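PDB 4EPS: putative fimbrium tip subunit Fim1C from Bacteroides ovatus, which probably forms part of the tip of fimbriae, the filamentous cell-surface appendages that mediate adhesion and biofilm formation. Local coordinates for residues V9-V14 against G147-S152; F88-P93 against L151-T156; L335-Y340 against R505-F510; L388-S393 against I425-Y430. One frame throughout, in Å; residues are numbered along the deposited sequence. Where two conformers were deposited one is given.

Interaction 1 (V9-V14 against G147-S152); sequences VRNGIV and GNYSLS
Val14 holds the edge of the 147-152 segment through both of its backbone polar atoms. Its N donates to Tyr149 O at 3.1 Å, with an almost straight N-H...O angle of 175°, and its O accepts from Leu151 N at 2.8 Å. Ile13 packs beside this pair and splits its branches between two neighbours. With CG1 beside the backbone N (chi1 -61°) and CG2 anti to that N, CG1 lies 4.0 Å from Tyr149 CB, while CG2 reaches Leu151 CG, also at 4.0 Å. Farther toward the N terminus direct bonding gives way to a water, which accepts from Tyr149 N, donates to Gly147 O and makes a weak bond to Gly12 O. Beyond it, Asn11 OD1 rests 3.3 Å from Gly147 CA. A type II turn from Val9 to Gly12 carries the backbone of Asn11 alongside Gly147. Outside the two segments, Leu142 of strand 135-145 touches Ile13, Tyr149 and Leu151, and the Tyr149 ring stacks on that of Tyr79. Bonding of Val14 to the residues before and after Ser150 is the signature of a parallel beta bridge, here beginning the pairing by which strand 14-19 joins strand 148-174 of the fimbrillin-like region.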
loop_
_atom_site.group_PDB
_atom_site.type_symbol
_atom_site.label_atom_id
_atom_site.label_comp_id
_atom_site.label_asym_id
_atom_site.label_seq_id
_atom_site.Cartn_x
_atom_site.Cartn_y
_atom_site.Cartn_z
ATOM N N VAL A 9 32.840 -46.475 -28.472
ATOM C CA VAL A 9 33.903 -47.298 -29.070
ATOM C C VAL A 9 35.162 -47.329 -28.174
ATOM O O VAL A 9 35.597 -46.283 -27.683
ATOM C CB VAL A 9 34.255 -46.810 -30.513
ATOM C CG1 VAL A 9 35.282 -47.723 -31.185
ATOM C CG2 VAL A 9 33.005 -46.690 -31.385
ATOM N N ARG A 10 35.725 -48.545 -27.964
ATOM C CA ARG A 10 36.950 -48.782 -27.191
ATOM C C ARG A 10 38.113 -48.037 -27.854
ATOM O O ARG A 10 38.232 -48.072 -29.084
ATOM C CB ARG A 10 37.249 -50.290 -27.090
ATOM N N ASN A 11 38.924 -47.310 -27.041
ATOM C CA ASN A 11 40.058 -46.465 -27.467
ATOM C C ASN A 11 39.563 -45.210 -28.248
ATOM O O ASN A 11 40.373 -44.507 -28.853
ATOM C CB ASN A 11 41.093 -47.263 -28.295
ATOM C CG ASN A 11 42.494 -47.303 -27.731
ATOM O OD1 ASN A 11 42.962 -46.381 -27.058
ATOM N ND2 ASN A 11 43.226 -48.358 -28.054
ATOM N N GLY A 12 38.251 -44.940 -28.186
ATOM C CA GLY A 12 37.607 -43.803 -28.836
ATOM C C GLY A 12 37.636 -42.560 -27.962
ATOM O O GLY A 12 37.131 -42.571 -26.832
ATOM N N ILE A 13 38.235 -41.482 -28.482
ATOM C CA ILE A 13 38.396 -40.220 -27.760
ATOM C C ILE A 13 37.040 -39.538 -27.503
ATOM O O ILE A 13 36.250 -39.351 -28.419
ATOM C CB ILE A 13 39.388 -39.313 -28.536
ATOM C CG1 ILE A 13 40.775 -40.018 -28.615
ATOM C CG2 ILE A 13 39.505 -37.923 -27.903
ATOM C CD1 ILE A 13 41.684 -39.527 -29.670
ATOM N N VAL A 14 36.797 -39.169 -26.248
ATOM C CA VAL A 14 35.588 -38.484 -25.786
ATOM C C VAL A 14 35.831 -36.985 -25.954
ATOM O O VAL A 14 36.919 -36.503 -25.605
ATOM C CB VAL A 14 35.232 -38.855 -24.319
ATOM C CG1 VAL A 14 34.039 -38.041 -23.794
ATOM C CG2 VAL A 14 34.968 -40.356 -24.180
ATOM N N GLY A 147 43.914 -46.681 -23.082
ATOM C CA GLY A 147 42.648 -46.672 -23.813
ATOM C C GLY A 147 41.524 -45.727 -23.408
ATOM O O GLY A 147 40.446 -45.816 -24.011
ATOM N N ASN A 148 41.736 -44.828 -22.394
ATOM C CA ASN A 148 40.727 -43.864 -21.929
ATOM C C ASN A 148 41.234 -42.427 -22.168
ATOM O O ASN A 148 42.020 -41.909 -21.370
ATOM C CB ASN A 148 40.403 -44.098 -20.449
ATOM C CG ASN A 148 39.304 -43.227 -19.873
ATOM O OD1 ASN A 148 38.544 -42.567 -20.587
ATOM N ND2 ASN A 148 39.183 -43.225 -18.550
ATOM N N TYR A 149 40.805 -41.802 -23.272
ATOM C CA TYR A 149 41.277 -40.485 -23.665
ATOM C C TYR A 149 40.147 -39.513 -23.898
ATOM O O TYR A 149 39.028 -39.902 -24.253
ATOM C CB TYR A 149 42.137 -40.612 -24.937
ATOM C CG TYR A 149 43.392 -41.432 -24.737
ATOM C CD1 TYR A 149 43.374 -42.818 -24.879
ATOM C CD2 TYR A 149 44.598 -40.827 -24.401
ATOM C CE1 TYR A 149 44.521 -43.584 -24.660
ATOM C CE2 TYR A 149 45.758 -41.581 -24.211
ATOM C CZ TYR A 149 45.714 -42.959 -24.342
ATOM O OH TYR A 149 46.860 -43.702 -24.171
ATOM N N SER A 150 40.432 -38.238 -23.638
ATOM C CA SER A 150 39.458 -37.180 -23.808
ATOM C C SER A 150 40.113 -35.911 -24.283
ATOM O O SER A 150 41.307 -35.683 -24.036
ATOM C CB SER A 150 38.710 -36.922 -22.505
ATOM O OG SER A 150 39.566 -36.440 -21.486
ATOM N N LEU A 151 39.337 -35.125 -25.024
ATOM C CA LEU A 151 39.662 -33.786 -25.495
ATOM C C LEU A 151 38.674 -32.865 -24.870
ATOM O O LEU A 151 37.464 -33.038 -25.096
ATOM C CB LEU A 151 39.594 -33.675 -27.016
ATOM C CG LEU A 151 40.792 -34.113 -27.791
ATOM C CD1 LEU A 151 40.462 -34.096 -29.275
ATOM C CD2 LEU A 151 42.025 -33.216 -27.464
ATOM N N SER A 152 39.140 -31.944 -24.021
ATOM C CA SER A 152 38.227 -31.036 -23.336
ATOM C C SER A 152 38.601 -29.612 -23.728
ATOM O O SER A 152 39.668 -29.109 -23.351
ATOM C CB SER A 152 38.264 -31.278 -21.827
ATOM O OG SER A 152 37.363 -30.428 -21.147
HETATM O O HOH W 1 39.342 -43.462 -25.267
#

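Interaction 2 (F88-P93 against L151-T156)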
loop_
_atom_site.group_PDB
_atom_site.type_symbol
_atom_site.label_atom_id
_atom_site.label_comp_id
_atom_site.label_asym_id
_atom_site.label_seq_id
_atom_site.Cartn_x
_atom_site.Cartn_y
_atom_site.Cartn_z
ATOM N N PHE A 88 45.328 -29.920 -30.698
ATOM C CA PHE A 88 43.949 -30.008 -31.177
ATOM C C PHE A 88 43.284 -28.653 -31.057
ATOM O O PHE A 88 43.572 -27.904 -30.113
ATOM C CB PHE A 88 43.113 -31.083 -30.427
ATOM C CG PHE A 88 43.621 -32.496 -30.652
ATOM C CD1 PHE A 88 44.637 -33.022 -29.861
ATOM C CD2 PHE A 88 43.098 -33.285 -31.670
ATOM C CE1 PHE A 88 45.109 -34.321 -30.075
ATOM C CE2 PHE A 88 43.541 -34.594 -31.855
ATOM C CZ PHE A 88 44.554 -35.098 -31.065
ATOM N N TYR A 89 42.396 -28.342 -32.010
ATOM C CA TYR A 89 41.673 -27.057 -32.044
ATOM C C TYR A 89 40.229 -27.290 -32.350
ATOM O O TYR A 89 39.920 -28.147 -33.189
ATOM C CB TYR A 89 42.245 -26.132 -33.143
ATOM C CG TYR A 89 43.691 -25.759 -32.973
ATOM C CD1 TYR A 89 44.704 -26.566 -33.490
ATOM C CD2 TYR A 89 44.056 -24.584 -32.325
ATOM C CE1 TYR A 89 46.046 -26.225 -33.341
ATOM C CE2 TYR A 89 45.397 -24.228 -32.179
ATOM C CZ TYR A 89 46.383 -25.046 -32.702
ATOM O OH TYR A 89 47.696 -24.691 -32.584
ATOM N N ALA A 90 39.336 -26.515 -31.738
ATOM C CA ALA A 90 37.917 -26.649 -32.081
ATOM C C ALA A 90 37.283 -25.276 -32.255
ATOM O O ALA A 90 37.734 -24.300 -31.651
ATOM C CB ALA A 90 37.164 -27.445 -31.026
ATOM N N TYR A 91 36.233 -25.210 -33.071
ATOM C CA TYR A 91 35.490 -23.957 -33.254
ATOM C C TYR A 91 34.023 -24.259 -33.423
ATOM O O TYR A 91 33.628 -25.352 -33.850
ATOM C CB TYR A 91 36.019 -23.125 -34.459
ATOM C CG TYR A 91 35.589 -23.706 -35.791
ATOM C CD1 TYR A 91 36.189 -24.857 -36.297
ATOM C CD2 TYR A 91 34.504 -23.177 -36.488
ATOM C CE1 TYR A 91 35.761 -25.431 -37.493
ATOM C CE2 TYR A 91 34.033 -23.775 -37.657
ATOM C CZ TYR A 91 34.678 -24.893 -38.166
ATOM O OH TYR A 91 34.220 -25.506 -39.304
ATOM N N TYR A 92 33.227 -23.242 -33.143
ATOM C CA TYR A 92 31.784 -23.237 -33.290
ATOM C C TYR A 92 31.374 -21.927 -33.988
ATOM O O TYR A 92 31.891 -20.888 -33.583
ATOM C CB TYR A 92 31.132 -23.308 -31.889
ATOM C CG TYR A 92 29.631 -23.120 -31.950
ATOM C CD1 TYR A 92 29.065 -21.843 -31.918
ATOM C CD2 TYR A 92 28.777 -24.211 -32.126
ATOM C CE1 TYR A 92 27.693 -21.658 -32.076
ATOM C CE2 TYR A 92 27.400 -24.038 -32.246
ATOM C CZ TYR A 92 26.866 -22.761 -32.223
ATOM O OH TYR A 92 25.515 -22.595 -32.344
ATOM N N PRO A 93 30.336 -21.897 -34.854
ATOM C CA PRO A 93 29.597 -23.039 -35.423
ATOM C C PRO A 93 30.327 -23.609 -36.624
ATOM O O PRO A 93 30.919 -22.854 -37.407
ATOM C CB PRO A 93 28.248 -22.419 -35.817
ATOM C CG PRO A 93 28.599 -20.971 -36.192
ATOM C CD PRO A 93 29.858 -20.608 -35.411
ATOM N N LEU A 151 39.337 -35.125 -25.024
ATOM C CA LEU A 151 39.662 -33.786 -25.495
ATOM C C LEU A 151 38.674 -32.865 -24.870
ATOM O O LEU A 151 37.464 -33.038 -25.096
ATOM C CB LEU A 151 39.594 -33.675 -27.016
ATOM C CG LEU A 151 40.792 -34.113 -27.791
ATOM C CD1 LEU A 151 40.462 -34.096 -29.275
ATOM C CD2 LEU A 151 42.025 -33.216 -27.464
ATOM N N SER A 152 39.140 -31.944 -24.021
ATOM C CA SER A 152 38.227 -31.036 -23.336
ATOM C C SER A 152 38.601 -29.612 -23.728
ATOM O O SER A 152 39.668 -29.109 -23.351
ATOM C CB SER A 152 38.264 -31.278 -21.827
ATOM O OG SER A 152 37.363 -30.428 -21.147
ATOM N N PHE A 153 37.773 -29.016 -24.586
ATOM C CA PHE A 153 38.033 -27.691 -25.132
ATOM C C PHE A 153 37.415 -26.587 -24.316
ATOM O O PHE A 153 36.281 -26.708 -23.830
ATOM C CB PHE A 153 37.482 -27.589 -26.562
ATOM C CG PHE A 153 38.168 -28.487 -27.559
ATOM C CD1 PHE A 153 39.397 -28.134 -28.106
ATOM C CD2 PHE A 153 37.610 -29.714 -27.912
ATOM C CE1 PHE A 153 40.040 -28.973 -29.017
ATOM C CE2 PHE A 153 38.265 -30.555 -28.828
ATOM C CZ PHE A 153 39.480 -30.179 -29.352
ATOM N N GLN A 154 38.142 -25.476 -24.228
ATOM C CA GLN A 154 37.650 -24.215 -23.660
ATOM C C GLN A 154 37.430 -23.285 -24.865
ATOM O O GLN A 154 38.403 -22.991 -25.564
ATOM C CB GLN A 154 38.678 -23.599 -22.669
ATOM C CG GLN A 154 38.966 -24.439 -21.425
ATOM C CD GLN A 154 37.804 -24.480 -20.481
ATOM O OE1 GLN A 154 37.022 -23.540 -20.377
ATOM N NE2 GLN A 154 37.596 -25.611 -19.862
ATOM N N LEU A 155 36.192 -22.858 -25.127
ATOM C CA LEU A 155 35.889 -21.955 -26.259
ATOM C C LEU A 155 35.711 -20.539 -25.792
ATOM O O LEU A 155 35.091 -20.323 -24.742
ATOM C CB LEU A 155 34.612 -22.376 -27.013
ATOM C CG LEU A 155 34.526 -23.794 -27.595
ATOM C CD1 LEU A 155 33.249 -23.934 -28.408
ATOM C CD2 LEU A 155 35.749 -24.131 -28.486
ATOM N N THR A 156 36.232 -19.569 -26.565
ATOM C CA THR A 156 36.058 -18.152 -26.247
ATOM C C THR A 156 35.309 -17.504 -27.435
ATOM O O THR A 156 35.553 -17.871 -28.583
ATOM C CB THR A 156 37.431 -17.523 -25.925
ATOM O OG1 THR A 156 38.076 -18.317 -24.926
ATOM C CG2 THR A 156 37.330 -16.101 -25.414
#
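Strands 88-92 and 151-156 pass face to face, 7.9 Å apart at closest approach with 48° between their directions and no hydrogen bond across. Such packing of strands that are not sheet neighbours is that of a beta-sandwich core, consistent with the transthyretin-like fimbrillin fold. Phe88 and Ala90 face Leu151 and Phe153. Both methyls of Leu151 lie on the same side of the Phe88 ring: CD2 is 3.6 Å from CD1 of Phe88, while CD1 of Leu151 sits nearer CD2, offset toward the rim in a CH-pi contact. Phe153 has CG anti to the carbonyl carbon (chi1 -65°); its ring faces Ala90, takes Phe88 C at its edge, in plane, and brings CZ 3.9 Å from Phe88 CB. An alanine in place of Phe153 would probably open a gap against Ala90 and deprive Phe88 CB of this neighbour. Leu48, Ser137 and Thr140 also touch Phe153. The side chain of Tyr92 leads away at its end, where the hydroxyl bonds Asp44. Ala90 CB stands over the centre of the Phe153 ring, 3.6 Å from the centroid and 6° off the normal.

Interaction 3 (L335-Y340 against R505-F510); sequences LVMSLY and RFFLGF
The Phe506 ring meets Tyr340 at its edge, CE1 to CE1 at 3.8 Å; the two side chains lie side by side, pointing the same way, with their ring planes at 62°. The Phe510 ring has Leu335 C at its edge and touches Val336, whose CG2 lies 3.7 Å from Phe510 CD1. On the sheet face bearing Leu335, Met337 and Phe507, the Phe507 ring takes Leu335 CD1 at its edge, whereas Met337 CG approaches it obliquely. On the face of Val336 and Leu508, Val336 CB packs against Leu508 CD1. The guanidinium of Arg505 has Ser338 O at its edge, in plane, bonded by NH1 at 2.8 Å; a water accepts from the same NH1 and donates to Leu339 O. Bent at chi2 (-80°), the arginine runs its CD past the selenium of Met337, a selenomethionine, at 3.8 Å. Val336 and Leu508 form a hydrogen-bonded antiparallel pair, and Ser338 N bonds Phe506 O. Helix 446-458 covers Met337 and Arg505; helix 408-419 packs on Tyr340 and Phe506. Ser338 OG accepts from Phe506 N at 3.0 Å and donates to Tyr340 O at 2.8 Å. With the arginine bond, this adds to the backbone bonds around Ser338, satisfying polar groups in a buried place.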
loop_
_atom_site.group_PDB
_atom_site.type_symbol
_atom_site.label_atom_id
_atom_site.label_comp_id
_atom_site.label_asym_id
_atom_site.label_seq_id
_atom_site.Cartn_x
_atom_site.Cartn_y
_atom_site.Cartn_z
ATOM N N LEU A 335 -9.839 -7.712 -15.117
ATOM C CA LEU A 335 -10.314 -7.520 -16.477
ATOM C C LEU A 335 -10.253 -6.036 -16.811
ATOM O O LEU A 335 -10.480 -5.189 -15.936
ATOM C CB LEU A 335 -11.792 -8.024 -16.608
ATOM C CG LEU A 335 -12.055 -9.497 -16.283
ATOM C CD1 LEU A 335 -13.559 -9.805 -16.351
ATOM C CD2 LEU A 335 -11.325 -10.429 -17.264
ATOM N N VAL A 336 -10.066 -5.752 -18.082
ATOM C CA VAL A 336 -10.030 -4.401 -18.638
ATOM C C VAL A 336 -11.063 -4.314 -19.739
ATOM O O VAL A 336 -11.122 -5.191 -20.590
ATOM C CB VAL A 336 -8.598 -4.061 -19.186
ATOM C CG1 VAL A 336 -8.601 -2.818 -20.092
ATOM C CG2 VAL A 336 -7.590 -3.893 -18.043
HETATM N N MSE A 337 -11.798 -3.203 -19.783
HETATM C CA MSE A 337 -12.708 -2.934 -20.897
HETATM C C MSE A 337 -12.053 -1.910 -21.831
HETATM O O MSE A 337 -11.547 -0.886 -21.375
HETATM C CB MSE A 337 -14.062 -2.414 -20.414
HETATM C CG MSE A 337 -15.058 -2.272 -21.577
HETATM SE SE MSE A 337 -16.766 -1.626 -20.936
HETATM C CE MSE A 337 -16.175 0.116 -20.381
ATOM N N SER A 338 -12.153 -2.150 -23.127
ATOM C CA SER A 338 -11.592 -1.307 -24.170
ATOM C C SER A 338 -12.184 0.093 -24.182
ATOM O O SER A 338 -13.380 0.238 -23.973
ATOM C CB SER A 338 -11.881 -1.949 -25.540
ATOM O OG SER A 338 -13.287 -1.944 -25.850
ATOM N N LEU A 339 -11.365 1.115 -24.535
ATOM C CA LEU A 339 -11.894 2.446 -24.886
ATOM C C LEU A 339 -12.614 2.328 -26.238
ATOM O O LEU A 339 -13.458 3.159 -26.592
ATOM C CB LEU A 339 -10.756 3.477 -25.030
ATOM C CG LEU A 339 -9.893 3.727 -23.787
ATOM C CD1 LEU A 339 -8.978 4.946 -23.996
ATOM C CD2 LEU A 339 -10.749 3.938 -22.548
ATOM N N TYR A 340 -12.189 1.342 -27.028
ATOM C CA TYR A 340 -12.775 1.062 -28.343
ATOM C C TYR A 340 -14.248 0.740 -28.236
ATOM O O TYR A 340 -14.657 -0.047 -27.370
ATOM C CB TYR A 340 -12.054 -0.132 -29.000
ATOM C CG TYR A 340 -12.628 -0.561 -30.345
ATOM C CD1 TYR A 340 -13.711 -1.443 -30.420
ATOM C CD2 TYR A 340 -12.118 -0.056 -31.538
ATOM C CE1 TYR A 340 -14.274 -1.802 -31.647
ATOM C CE2 TYR A 340 -12.644 -0.444 -32.776
ATOM C CZ TYR A 340 -13.726 -1.312 -32.821
ATOM O OH TYR A 340 -14.258 -1.695 -34.024
ATOM N N ARG A 505 -18.010 -3.745 -27.100
ATOM C CA ARG A 505 -16.974 -3.377 -26.124
ATOM C C ARG A 505 -16.103 -4.625 -25.992
ATOM O O ARG A 505 -16.650 -5.726 -25.947
ATOM C CB ARG A 505 -17.555 -2.956 -24.762
ATOM C CG ARG A 505 -18.132 -1.545 -24.731
ATOM C CD ARG A 505 -17.028 -0.495 -24.580
ATOM N NE ARG A 505 -17.604 0.847 -24.665
ATOM C CZ ARG A 505 -16.936 1.969 -24.443
ATOM N NH1 ARG A 505 -15.644 1.932 -24.120
ATOM N NH2 ARG A 505 -17.536 3.140 -24.586
ATOM N N PHE A 506 -14.791 -4.486 -26.041
ATOM C CA PHE A 506 -13.912 -5.640 -25.890
ATOM C C PHE A 506 -13.346 -5.659 -24.494
ATOM O O PHE A 506 -13.229 -4.619 -23.840
ATOM C CB PHE A 506 -12.780 -5.617 -26.942
ATOM C CG PHE A 506 -13.325 -5.981 -28.304
ATOM C CD1 PHE A 506 -13.879 -5.006 -29.137
ATOM C CD2 PHE A 506 -13.309 -7.301 -28.746
ATOM C CE1 PHE A 506 -14.433 -5.354 -30.383
ATOM C CE2 PHE A 506 -13.854 -7.645 -29.996
ATOM C CZ PHE A 506 -14.445 -6.676 -30.786
ATOM N N PHE A 507 -13.004 -6.851 -24.044
ATOM C CA PHE A 507 -12.360 -7.093 -22.767
ATOM C C PHE A 507 -11.001 -7.768 -22.958
ATOM O O PHE A 507 -10.801 -8.465 -23.948
ATOM C CB PHE A 507 -13.209 -8.061 -21.937
ATOM C CG PHE A 507 -14.298 -7.475 -21.065
ATOM C CD1 PHE A 507 -15.123 -6.457 -21.544
ATOM C CD2 PHE A 507 -14.592 -8.043 -19.828
ATOM C CE1 PHE A 507 -16.196 -5.976 -20.775
ATOM C CE2 PHE A 507 -15.656 -7.562 -19.049
ATOM C CZ PHE A 507 -16.463 -6.548 -19.538
ATOM N N LEU A 508 -10.134 -7.659 -21.954
ATOM C CA LEU A 508 -8.898 -8.444 -21.890
ATOM C C LEU A 508 -8.697 -8.833 -20.439
ATOM O O LEU A 508 -9.225 -8.159 -19.553
ATOM C CB LEU A 508 -7.675 -7.721 -22.508
ATOM C CG LEU A 508 -7.119 -6.421 -21.890
ATOM C CD1 LEU A 508 -6.430 -6.669 -20.518
ATOM C CD2 LEU A 508 -6.088 -5.811 -22.851
ATOM N N GLY A 509 -7.985 -9.921 -20.204
ATOM C CA GLY A 509 -7.618 -10.348 -18.858
ATOM C C GLY A 509 -6.149 -10.013 -18.647
ATOM O O GLY A 509 -5.358 -10.101 -19.590
ATOM N N PHE A 510 -5.777 -9.603 -17.427
ATOM C CA PHE A 510 -4.369 -9.276 -17.070
ATOM C C PHE A 510 -4.022 -9.805 -15.664
ATOM O O PHE A 510 -4.957 -10.227 -14.937
ATOM C CB PHE A 510 -4.121 -7.750 -17.158
ATOM C CG PHE A 510 -4.759 -6.921 -16.058
ATOM C CD1 PHE A 510 -6.125 -6.619 -16.089
ATOM C CD2 PHE A 510 -3.998 -6.444 -14.992
ATOM C CE1 PHE A 510 -6.723 -5.864 -15.072
ATOM C CE2 PHE A 510 -4.596 -5.667 -13.974
ATOM C CZ PHE A 510 -5.954 -5.397 -14.016
ATOM O OXT PHE A 510 -2.815 -9.822 -15.292
HETATM O O HOH W 2 -14.785 4.643 -24.744
#

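Interaction 4 (L388-S393 against I425-Y430)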
loop_
_atom_site.group_PDB
_atom_site.type_symbol
_atom_site.label_atom_id
_atom_site.label_comp_id
_atom_site.label_asym_id
_atom_site.label_seq_id
_atom_site.Cartn_x
_atom_site.Cartn_y
_atom_site.Cartn_z
ATOM N N LEU A 388 -16.827 -16.204 -19.105
ATOM C CA LEU A 388 -16.267 -17.201 -20.042
ATOM C C LEU A 388 -15.860 -16.625 -21.380
ATOM O O LEU A 388 -15.666 -17.388 -22.326
ATOM C CB LEU A 388 -17.329 -18.319 -20.281
ATOM C CG LEU A 388 -17.573 -19.251 -19.073
ATOM C CD1 LEU A 388 -18.844 -20.053 -19.255
ATOM C CD2 LEU A 388 -16.362 -20.172 -18.838
ATOM N N GLY A 389 -15.734 -15.298 -21.480
ATOM C CA GLY A 389 -15.389 -14.660 -22.748
ATOM C C GLY A 389 -14.084 -15.153 -23.352
ATOM O O GLY A 389 -14.019 -15.382 -24.562
ATOM N N TYR A 390 -13.044 -15.343 -22.528
ATOM C CA TYR A 390 -11.766 -15.811 -23.087
ATOM C C TYR A 390 -11.955 -17.219 -23.696
ATOM O O TYR A 390 -11.590 -17.450 -24.865
ATOM C CB TYR A 390 -10.612 -15.787 -22.069
ATOM C CG TYR A 390 -9.347 -16.225 -22.777
ATOM C CD1 TYR A 390 -8.681 -15.364 -23.645
ATOM C CD2 TYR A 390 -8.928 -17.556 -22.731
ATOM C CE1 TYR A 390 -7.567 -15.787 -24.378
ATOM C CE2 TYR A 390 -7.826 -17.995 -23.472
ATOM C CZ TYR A 390 -7.156 -17.110 -24.299
ATOM O OH TYR A 390 -6.096 -17.542 -25.055
ATOM N N ASN A 391 -12.573 -18.132 -22.931
ATOM C CA ASN A 391 -12.937 -19.461 -23.416
ATOM C C ASN A 391 -13.655 -19.346 -24.752
ATOM O O ASN A 391 -13.318 -20.058 -25.707
ATOM C CB ASN A 391 -13.865 -20.158 -22.388
ATOM C CG ASN A 391 -14.478 -21.423 -22.925
ATOM O OD1 ASN A 391 -13.885 -22.495 -22.832
ATOM N ND2 ASN A 391 -15.663 -21.321 -23.523
ATOM N N ASN A 392 -14.700 -18.483 -24.809
ATOM C CA ASN A 392 -15.519 -18.333 -26.014
ATOM C C ASN A 392 -14.688 -17.902 -27.227
ATOM O O ASN A 392 -14.968 -18.376 -28.335
ATOM C CB ASN A 392 -16.691 -17.352 -25.775
ATOM C CG ASN A 392 -17.633 -17.850 -24.694
ATOM O OD1 ASN A 392 -17.564 -19.020 -24.264
ATOM N ND2 ASN A 392 -18.464 -16.948 -24.148
ATOM N N SER A 393 -13.691 -17.007 -27.021
ATOM C CA SER A 393 -12.800 -16.557 -28.100
ATOM C C SER A 393 -11.992 -17.738 -28.650
ATOM O O SER A 393 -11.868 -17.888 -29.866
ATOM C CB SER A 393 -11.857 -15.468 -27.595
ATOM O OG SER A 393 -11.192 -14.857 -28.687
ATOM N N ILE A 425 1.618 -9.481 -22.199
ATOM C CA ILE A 425 1.367 -10.207 -20.945
ATOM C C ILE A 425 -0.135 -10.465 -20.691
ATOM O O ILE A 425 -0.467 -11.149 -19.730
ATOM C CB ILE A 425 1.995 -9.459 -19.745
ATOM C CG1 ILE A 425 1.441 -8.005 -19.617
ATOM C CG2 ILE A 425 3.556 -9.511 -19.863
ATOM C CD1 ILE A 425 1.793 -7.281 -18.333
ATOM N N THR A 426 -1.013 -9.917 -21.518
ATOM C CA THR A 426 -2.474 -10.094 -21.347
ATOM C C THR A 426 -3.035 -11.182 -22.266
ATOM O O THR A 426 -2.327 -11.730 -23.113
ATOM C CB THR A 426 -3.212 -8.752 -21.616
ATOM O OG1 THR A 426 -3.201 -8.454 -23.024
ATOM C CG2 THR A 426 -2.657 -7.598 -20.781
ATOM N N THR A 427 -4.360 -11.447 -22.140
ATOM C CA THR A 427 -5.042 -12.419 -22.983
ATOM C C THR A 427 -5.166 -11.946 -24.423
ATOM O O THR A 427 -5.428 -12.753 -25.310
ATOM C CB THR A 427 -6.498 -12.627 -22.446
ATOM O OG1 THR A 427 -7.197 -11.372 -22.507
ATOM C CG2 THR A 427 -6.551 -13.187 -21.038
ATOM N N GLY A 428 -5.115 -10.635 -24.622
ATOM C CA GLY A 428 -5.490 -10.011 -25.875
ATOM C C GLY A 428 -6.993 -9.722 -25.773
ATOM O O GLY A 428 -7.664 -10.185 -24.837
ATOM N N TRP A 429 -7.525 -8.944 -26.701
ATOM C CA TRP A 429 -8.933 -8.531 -26.693
ATOM C C TRP A 429 -9.900 -9.665 -27.114
ATOM O O TRP A 429 -9.634 -10.396 -28.081
ATOM C CB TRP A 429 -9.149 -7.332 -27.642
ATOM C CG TRP A 429 -8.422 -6.067 -27.253
ATOM C CD1 TRP A 429 -7.464 -5.411 -27.985
ATOM C CD2 TRP A 429 -8.632 -5.276 -26.068
ATOM N NE1 TRP A 429 -7.073 -4.268 -27.331
ATOM C CE2 TRP A 429 -7.765 -4.162 -26.148
ATOM C CE3 TRP A 429 -9.485 -5.394 -24.950
ATOM C CZ2 TRP A 429 -7.722 -3.175 -25.158
ATOM C CZ3 TRP A 429 -9.427 -4.425 -23.958
ATOM C CH2 TRP A 429 -8.564 -3.324 -24.068
ATOM N N TYR A 430 -11.052 -9.744 -26.444
ATOM C CA TYR A 430 -12.102 -10.702 -26.820
ATOM C C TYR A 430 -13.485 -10.084 -26.552
ATOM O O TYR A 430 -13.605 -9.170 -25.741
ATOM C CB TYR A 430 -11.953 -12.060 -26.094
ATOM C CG TYR A 430 -11.971 -11.960 -24.582
ATOM C CD1 TYR A 430 -13.181 -11.939 -23.873
ATOM C CD2 TYR A 430 -10.790 -11.800 -23.863
ATOM C CE1 TYR A 430 -13.202 -11.776 -22.488
ATOM C CE2 TYR A 430 -10.801 -11.666 -22.477
ATOM C CZ TYR A 430 -12.009 -11.648 -21.796
ATOM O OH TYR A 430 -12.001 -11.533 -20.436
#
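Thr427 is the first residue of the 425-430 loop to meet helix 389-403. Its CB lies 3.7 Å from Tyr390 CD1, and the two side chains slide past each other in opposite directions. Its OG1, placed between the backbone N and the carbonyl carbon (chi1 61°), donates to Gly428 O at 2.7 Å on a lone pair in the carbonyl plane, and also accepts from Gly509 N of the neighbouring strand. Gly428, with its positive phi, carries the chain round, and Trp429 turns away from the helix toward Val336 and Ser338. Tyr430 then supplies most of the remaining contact. Its ring lies against the first turn of the helix: CD1 is 3.4 Å from Gly389 C, and Tyr390 N sits over one face, 3.5 Å above the plane and offset toward the rim. Gly389 lets the ring come this close to the helix backbone. One turn farther along, Tyr430 CB makes a tentative contact with Ser393 CB. Glu436 joins the two elements again, one carboxylate oxygen bonding Tyr430 OH and the other Gly389 N at the helix start. An alanine in place of Tyr430 would probably leave a gap beside Gly389 and Tyr390 and cost Glu436 its hydroxyl partner. With no hydrogen bond directly across, loop and helix are held largely by packing, much of it ring against backbone, and Glu436 adds a polar link whose negative charge would probably suit the amino end of a helix.

From the N terminus, interaction 1 comes first, bringing the leading segment 9-14 alongside 147-152. Interaction 2 starts inside that loop and ends on the same stretch of strand 148-174: Leu151 and Ser152 serve both, and the centres are 16 Å apart. Together they tie the N-terminal segment and strand 87-92 to that long strand. Interactions 3 and 4 follow in series, on the other side of the chain's centre, with about 53 Å between the centres of interactions 2 and 3. Interaction 3 brings the C terminus back to 335-340, and its loop encloses interaction 4, which joins helix 389-403 to loop 425-430. These two touch, Tyr430 N lying 2.8 Å from Phe507 O, so sheet, loop and helix follow in succession.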